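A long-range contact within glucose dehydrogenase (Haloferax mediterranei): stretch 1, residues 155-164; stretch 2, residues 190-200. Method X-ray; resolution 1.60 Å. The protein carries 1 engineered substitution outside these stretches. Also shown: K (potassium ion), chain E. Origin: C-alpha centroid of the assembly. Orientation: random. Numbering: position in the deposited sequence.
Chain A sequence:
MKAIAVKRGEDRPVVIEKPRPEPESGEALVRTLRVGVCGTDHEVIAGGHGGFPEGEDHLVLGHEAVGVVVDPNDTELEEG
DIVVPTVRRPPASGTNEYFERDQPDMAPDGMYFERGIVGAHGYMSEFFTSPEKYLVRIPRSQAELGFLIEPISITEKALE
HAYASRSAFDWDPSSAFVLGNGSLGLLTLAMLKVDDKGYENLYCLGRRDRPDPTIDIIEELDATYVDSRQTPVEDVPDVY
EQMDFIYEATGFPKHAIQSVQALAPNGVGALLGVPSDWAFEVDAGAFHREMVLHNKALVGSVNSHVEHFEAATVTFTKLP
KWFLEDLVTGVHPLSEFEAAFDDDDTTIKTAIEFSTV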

# COMPACT_ATOMS: atom_id res chain seq x y z
N THR A 155 -4.23 -10.46 12.49
CA THR A 155 -5.04 -10.26 11.30
C THR A 155 -5.91 -9.02 11.40
O THR A 155 -6.07 -8.32 10.41
CB THR A 155 -5.88 -11.52 11.04
OG1 THR A 155 -4.92 -12.54 10.69
CG2 THR A 155 -6.80 -11.33 9.84
N GLU A 156 -6.45 -8.74 12.56
CA GLU A 156 -7.27 -7.54 12.70
C GLU A 156 -6.44 -6.31 12.33
O GLU A 156 -6.94 -5.41 11.67
CB GLU A 156 -7.83 -7.39 14.10
CG GLU A 156 -8.79 -8.47 14.57
CD GLU A 156 -10.19 -8.40 14.00
OE1 GLU A 156 -10.52 -7.50 13.18
OE2 GLU A 156 -10.97 -9.27 14.40
N LYS A 157 -5.19 -6.24 12.78
CA LYS A 157 -4.37 -5.09 12.43
C LYS A 157 -4.08 -5.05 10.92
O LYS A 157 -4.19 -4.01 10.28
CB LYS A 157 -3.03 -5.07 13.19
CG LYS A 157 -2.13 -3.92 12.70
CD LYS A 157 -0.76 -3.85 13.36
CE LYS A 157 0.16 -2.93 12.55
NZ LYS A 157 1.42 -2.69 13.24
N ALA A 158 -3.69 -6.19 10.35
CA ALA A 158 -3.32 -6.21 8.97
C ALA A 158 -4.49 -5.80 8.09
O ALA A 158 -4.31 -5.07 7.13
CB ALA A 158 -2.77 -7.59 8.55
N LEU A 159 -5.69 -6.30 8.40
CA LEU A 159 -6.88 -5.93 7.64
C LEU A 159 -7.15 -4.43 7.84
O LEU A 159 -7.51 -3.73 6.90
CB LEU A 159 -8.10 -6.76 8.05
CG LEU A 159 -7.96 -8.27 7.85
CD1 LEU A 159 -9.21 -9.00 8.25
CD2 LEU A 159 -7.60 -8.62 6.43
N GLU A 160 -7.00 -3.93 9.06
CA GLU A 160 -7.22 -2.49 9.28
C GLU A 160 -6.36 -1.64 8.32
O GLU A 160 -6.86 -0.70 7.68
CB GLU A 160 -6.92 -2.11 10.72
CG GLU A 160 -7.36 -0.68 11.07
CD GLU A 160 -6.97 -0.22 12.46
OE1 GLU A 160 -5.89 -0.60 12.96
OE2 GLU A 160 -7.70 0.64 12.98
N HIS A 161 -5.07 -1.94 8.25
CA HIS A 161 -4.16 -1.16 7.43
C HIS A 161 -4.35 -1.41 5.93
O HIS A 161 -4.36 -0.48 5.15
CB HIS A 161 -2.71 -1.39 7.83
CG HIS A 161 -2.37 -0.83 9.16
ND1 HIS A 161 -1.52 0.26 9.30
CD2 HIS A 161 -2.72 -1.20 10.42
CE1 HIS A 161 -1.41 0.56 10.59
NE2 HIS A 161 -2.11 -0.32 11.29
N ALA A 162 -4.56 -2.65 5.53
CA ALA A 162 -4.85 -2.95 4.13
C ALA A 162 -6.13 -2.29 3.67
O ALA A 162 -6.17 -1.65 2.60
CB ALA A 162 -4.90 -4.47 3.95
N TYR A 163 -7.19 -2.34 4.46
CA TYR A 163 -8.45 -1.72 4.12
C TYR A 163 -8.32 -0.20 4.13
O TYR A 163 -8.92 0.50 3.29
CB TYR A 163 -9.56 -2.19 5.04
CG TYR A 163 -9.90 -3.67 4.96
CD1 TYR A 163 -9.37 -4.49 3.97
CD2 TYR A 163 -10.79 -4.24 5.87
CE1 TYR A 163 -9.71 -5.84 3.92
CE2 TYR A 163 -11.13 -5.56 5.81
CZ TYR A 163 -10.58 -6.36 4.83
OH TYR A 163 -10.94 -7.71 4.79
N ALA A 164 -7.48 0.33 5.01
CA ALA A 164 -7.25 1.77 5.02
C ALA A 164 -6.69 2.23 3.68
O ALA A 164 -7.04 3.33 3.19
CB ALA A 164 -6.32 2.19 6.17
N ALA A 190 -11.06 -18.08 7.92
CA ALA A 190 -12.32 -18.07 8.64
C ALA A 190 -12.74 -16.66 9.00
O ALA A 190 -13.93 -16.31 8.91
CB ALA A 190 -12.25 -18.92 9.90
N MET A 191 -11.78 -15.83 9.38
CA MET A 191 -12.10 -14.42 9.62
C MET A 191 -12.64 -13.71 8.35
O MET A 191 -13.57 -12.94 8.42
CB MET A 191 -10.90 -13.65 10.16
CG MET A 191 -10.42 -14.17 11.50
SD MET A 191 -8.89 -13.40 12.06
CE MET A 191 -9.39 -11.66 12.11
N LEU A 192 -12.05 -13.97 7.21
CA LEU A 192 -12.49 -13.37 5.97
C LEU A 192 -13.89 -13.84 5.60
O LEU A 192 -14.68 -13.08 5.08
CB LEU A 192 -11.49 -13.61 4.82
CG LEU A 192 -10.16 -12.90 5.01
CD1 LEU A 192 -9.10 -13.42 4.06
CD2 LEU A 192 -10.30 -11.37 4.84
N LYS A 193 -14.22 -15.08 5.94
CA LYS A 193 -15.55 -15.58 5.63
C LYS A 193 -16.62 -14.75 6.33
O LYS A 193 -17.73 -14.58 5.80
CB LYS A 193 -15.65 -17.04 6.06
CG LYS A 193 -16.94 -17.71 5.68
CD LYS A 193 -16.88 -19.18 6.00
CE LYS A 193 -18.19 -19.90 5.72
NZ LYS A 193 -18.31 -20.16 4.29
N VAL A 194 -16.31 -14.29 7.55
CA VAL A 194 -17.27 -13.53 8.33
C VAL A 194 -17.06 -12.01 8.33
O VAL A 194 -17.82 -11.27 8.98
CB VAL A 194 -17.40 -14.06 9.81
CG1 VAL A 194 -17.81 -15.50 9.80
CG2 VAL A 194 -16.14 -13.85 10.60
N ASP A 195 -16.07 -11.56 7.56
CA ASP A 195 -15.70 -10.16 7.48
C ASP A 195 -16.87 -9.33 6.98
O ASP A 195 -17.61 -9.75 6.09
CB ASP A 195 -14.46 -10.04 6.57
CG ASP A 195 -13.77 -8.68 6.57
OD1 ASP A 195 -14.42 -7.64 6.35
OD2 ASP A 195 -12.52 -8.61 6.70
N ASP A 196 -17.04 -8.15 7.58
CA ASP A 196 -18.08 -7.19 7.18
C ASP A 196 -17.98 -6.75 5.70
O ASP A 196 -18.96 -6.26 5.16
CB ASP A 196 -18.03 -5.93 8.07
CG ASP A 196 -18.43 -6.18 9.54
OD1 ASP A 196 -19.14 -7.16 9.85
OD2 ASP A 196 -18.06 -5.40 10.46
N LYS A 197 -16.82 -6.92 5.04
CA LYS A 197 -16.70 -6.64 3.61
C LYS A 197 -17.61 -7.53 2.74
O LYS A 197 -17.86 -7.22 1.56
CB LYS A 197 -15.27 -6.81 3.11
CG LYS A 197 -14.25 -5.80 3.65
CD LYS A 197 -14.29 -4.50 2.94
CE LYS A 197 -13.37 -3.47 3.58
NZ LYS A 197 -13.92 -2.96 4.87
N GLY A 198 -18.01 -8.69 3.26
CA GLY A 198 -18.93 -9.55 2.53
C GLY A 198 -18.33 -10.21 1.31
O GLY A 198 -18.86 -10.14 0.19
N TYR A 199 -17.21 -10.86 1.51
CA TYR A 199 -16.58 -11.65 0.45
C TYR A 199 -17.48 -12.83 0.08
O TYR A 199 -18.16 -13.40 0.94
CB TYR A 199 -15.27 -12.23 0.89
CG TYR A 199 -14.26 -11.17 1.23
CD1 TYR A 199 -13.57 -10.51 0.22
CD2 TYR A 199 -13.94 -10.88 2.55
CE1 TYR A 199 -12.62 -9.52 0.51
CE2 TYR A 199 -12.98 -9.88 2.84
CZ TYR A 199 -12.33 -9.22 1.81
OH TYR A 199 -11.36 -8.23 2.06
N GLU A 200 -17.51 -13.10 -1.21
CA GLU A 200 -18.36 -14.15 -1.79
C GLU A 200 -17.56 -15.40 -2.12
O GLU A 200 -18.08 -16.51 -1.99
CB GLU A 200 -19.02 -13.60 -3.07
CG GLU A 200 -19.92 -12.38 -2.80
CD GLU A 200 -20.52 -11.80 -4.06
OE1 GLU A 200 -20.34 -12.39 -5.15
OE2 GLU A 200 -21.18 -10.75 -3.96
K K E . -18.75 -7.51 -0.97

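The most distinctive feature of this contact is a chain of two short hydrogen bonds centred on the hydroxyl of Tyr-163. Tyr-199 OH donates to Tyr-163 OH at 2.8 Å, and Tyr-163 OH in turn donates to Asp-195 OD2 at 2.6 Å. The middle hydroxyl thus serves as acceptor and donor at once, and the relay ends on a carboxylate, a strong acceptor for a phenol proton.

The aspartate is held in place by its own loop. Its other oxygen, Asp-195 OD1, accepts a nearly linear hydrogen bond from Lys-197 N at 2.8 Å, so one carboxylate ties the start of a type I turn, Asp-195 to Gly-198, to the tyrosine of the facing helix. The turn is closed by Gly-198 N bonding to Asp-195 O at 3.0 Å. The turn also binds the potassium ion K through Lys-197 O at 2.7 Å and Gly-198 O at 2.9 Å, with further ligands elsewhere in the structure. The positive phi of Gly-198 is a conformation that favours glycine.

Lys-197 also reaches across to Tyr-163. Its CE lies 3.7 Å from the centroid of the Tyr-163 ring and only 19° off the normal, a CH-pi contact in which a methylene polarised by the neighbouring ammonium meets the electron-rich face. Asp-195 OD2, by contrast, approaches near the ring plane, as suits its bond to the hydroxyl.

Toward the start of both stretches the contact becomes largely apolar. The helices cross at -51° with their axes 11.9 Å apart at closest approach, a separation bridged by side chains. Met-191 CE packs 3.5 Å from Thr-155 CG2, while Leu-159 CD2 meets Leu-192 CD2 at 4.2 Å. Leu-192 CD2 also lies 3.7 Å from Tyr-163 OH, bringing this apolar packing up against the hydrogen-bonded cluster.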